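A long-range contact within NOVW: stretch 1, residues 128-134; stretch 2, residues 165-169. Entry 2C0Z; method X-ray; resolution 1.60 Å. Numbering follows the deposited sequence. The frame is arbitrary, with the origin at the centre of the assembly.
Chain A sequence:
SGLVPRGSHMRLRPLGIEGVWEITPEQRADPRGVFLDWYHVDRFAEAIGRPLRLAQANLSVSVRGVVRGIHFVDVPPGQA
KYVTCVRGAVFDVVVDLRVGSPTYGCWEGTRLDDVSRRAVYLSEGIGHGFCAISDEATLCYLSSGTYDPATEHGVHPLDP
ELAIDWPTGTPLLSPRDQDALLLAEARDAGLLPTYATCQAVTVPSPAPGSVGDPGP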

# COMPACT_ATOMS: atom_id res chain seq x y z
N HIS A 128 -13.51 -0.46 12.58
CA HIS A 128 -12.44 -1.38 12.21
C HIS A 128 -11.58 -1.69 13.42
O HIS A 128 -11.23 -0.81 14.21
N GLY A 129 -11.17 -2.92 13.52
CA GLY A 129 -10.19 -3.36 14.48
C GLY A 129 -9.46 -4.59 13.98
O GLY A 129 -9.82 -5.20 12.97
N PHE A 130 -8.42 -4.99 14.71
CA PHE A 130 -7.72 -6.22 14.37
C PHE A 130 -6.88 -6.72 15.52
O PHE A 130 -6.57 -5.98 16.45
N CYS A 131 -6.49 -7.99 15.41
CA CYS A 131 -5.59 -8.65 16.35
C CYS A 131 -4.45 -9.27 15.52
O CYS A 131 -4.73 -10.04 14.63
N ALA A 132 -3.20 -8.99 15.84
CA ALA A 132 -2.07 -9.67 15.23
C ALA A 132 -2.00 -11.12 15.68
O ALA A 132 -1.97 -11.39 16.88
N ILE A 133 -1.98 -12.05 14.73
CA ILE A 133 -1.88 -13.48 14.97
C ILE A 133 -0.42 -13.90 14.95
O ILE A 133 0.04 -14.71 15.79
N SER A 134 0.33 -13.35 14.01
CA SER A 134 1.75 -13.64 13.90
C SER A 134 2.51 -12.89 14.95
O SER A 134 2.01 -11.99 15.57
N ASP A 165 -14.64 -12.43 19.16
CA ASP A 165 -13.81 -13.59 19.48
C ASP A 165 -12.35 -13.37 19.04
O ASP A 165 -11.88 -13.99 18.10
N TRP A 166 -11.67 -12.45 19.71
CA TRP A 166 -10.26 -12.17 19.43
C TRP A 166 -9.43 -13.41 19.68
O TRP A 166 -9.56 -14.01 20.75
N PRO A 167 -8.58 -13.79 18.73
CA PRO A 167 -7.76 -15.01 18.87
C PRO A 167 -6.52 -14.76 19.72
O PRO A 167 -5.38 -14.90 19.25
N THR A 168 -6.75 -14.34 20.96
CA THR A 168 -5.71 -14.24 21.98
C THR A 168 -6.40 -14.30 23.33
O THR A 168 -7.55 -13.84 23.48
N GLY A 169 -5.71 -14.89 24.29
CA GLY A 169 -6.19 -14.98 25.65
C GLY A 169 -5.92 -13.69 26.39
O GLY A 169 -6.67 -13.31 27.28

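What fills the space between the strand and the loop? Cys131 does most of it from the strand side. Its CA-to-CB bond points toward the second stretch, and its CA lies 6.6 Å from the CA of Trp166, the closest pair of CA atoms across the two stretches. With chi1 at -177° (t), the small side chain touches three successive residues of the loop. Cys131 CB lies 3.7 Å from Trp166 CE3 and 4.0 Å from Pro167 CD, while Cys131 SG reaches to 3.8 Å from Thr168 CG2. The cysteine is thus a compact bump in a hollow lined by an indole ring, a proline ring and a methyl group.

How does a side chain as large as that of Trp166 fit against the strand? Its CA-to-CB bond runs sideways, but chi1 of -61° (m) and chi2 of 114° bring the end of the side chain nearer to the strand. The six-membered part of the indole then lies along the backbone: Trp166 CZ3 is 3.6 Å from Phe130 C, and Trp166 CH2 is 4.1 Å from Gly129 C, which sits at the edge of the ring, near its plane. Gly129 matters here for what it lacks. A CB on this residue would point toward the loop and come within 3.4 Å of Trp166 CH2, a tight fit, so the bare backbone leaves a hollow for the rim of the indole. Phe130 contributes through its backbone; its CA-to-CB bond points away from the loop, and its side chain has chi1 at 69° (p).

What continues the packing beyond the cysteine? The CA-to-CB bond of Pro167 points toward the first stretch, and its ring, puckered C-gamma endo, forms a shallow bump. Ile133, just past the end of the strand, meets it from a sideways CA-to-CB bond; with chi1 at -66° (m) and chi2 at 165° (t), Ile133 CG1 comes to 4.2 Å from Pro167 CG. The proline therefore touches both Cys131 and Ile133, while Ala132 between them directs its methyl group away. The CA-to-CB bond of Thr168 (chi1 175°, t) also points toward the first stretch.

Where are the polar links? No direct hydrogen bond joins the stretches, and the side-chain contacts between them are made through carbon and sulfur. A water bridges the two backbones instead, donating to Ala132 O at 3.0 Å and to Pro167 O at 2.8 Å. Within the loop, a weak hydrogen bond from Thr168 N to Trp166 O, 2.8 Å long, spans Pro167. Trp166 NE1 finds its partner elsewhere in the structure.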

# COMPACT_ATOMS: atom_id res chain seq x y z
CB HIS A 128 -11.61 -0.79 11.08
CG HIS A 128 -10.48 -1.67 10.65
ND1 HIS A 128 -9.16 -1.37 10.89
CD2 HIS A 128 -10.49 -2.88 10.02
CE1 HIS A 128 -8.40 -2.36 10.44
NE2 HIS A 128 -9.18 -3.28 9.91
CB PHE A 130 -6.81 -6.00 13.14
CG PHE A 130 -5.64 -5.12 13.41
CD1 PHE A 130 -5.76 -3.74 13.31
CD2 PHE A 130 -4.40 -5.66 13.69
CE1 PHE A 130 -4.66 -2.91 13.52
CE2 PHE A 130 -3.29 -4.83 13.90
CZ PHE A 130 -3.43 -3.46 13.81
CB CYS A 131 -6.34 -9.77 17.06
SG CYS A 131 -5.36 -10.59 18.30
CB ALA A 132 -0.77 -8.96 15.57
CB ILE A 133 -2.65 -14.26 13.86
CG1 ILE A 133 -4.14 -14.01 13.92
CG2 ILE A 133 -2.33 -15.75 13.95
CD1 ILE A 133 -4.86 -14.48 12.61
CB SER A 134 2.29 -13.29 12.52
OG SER A 134 1.95 -11.98 12.13
CB ASP A 165 -14.38 -14.85 18.77
CG ASP A 165 -15.86 -15.15 19.14
OD1 ASP A 165 -16.17 -15.32 20.35
OD2 ASP A 165 -16.77 -15.24 18.27
CB TRP A 166 -9.76 -11.04 20.34
CG TRP A 166 -10.48 -9.74 20.16
CD1 TRP A 166 -11.27 -9.13 21.08
CD2 TRP A 166 -10.47 -8.88 19.00
NE1 TRP A 166 -11.77 -7.95 20.58
CE2 TRP A 166 -11.29 -7.76 19.31
CE3 TRP A 166 -9.86 -8.93 17.75
CZ2 TRP A 166 -11.52 -6.71 18.41
CZ3 TRP A 166 -10.08 -7.86 16.85
CH2 TRP A 166 -10.92 -6.79 17.18
CB PRO A 167 -7.39 -15.32 17.42
CG PRO A 167 -7.26 -13.99 16.77
CD PRO A 167 -8.37 -13.15 17.42
CB THR A 168 -4.88 -12.95 21.83
OG1 THR A 168 -3.95 -12.83 22.93
CG2 THR A 168 -5.73 -11.69 21.93
O HOH W 1 -3.00 -13.41 18.81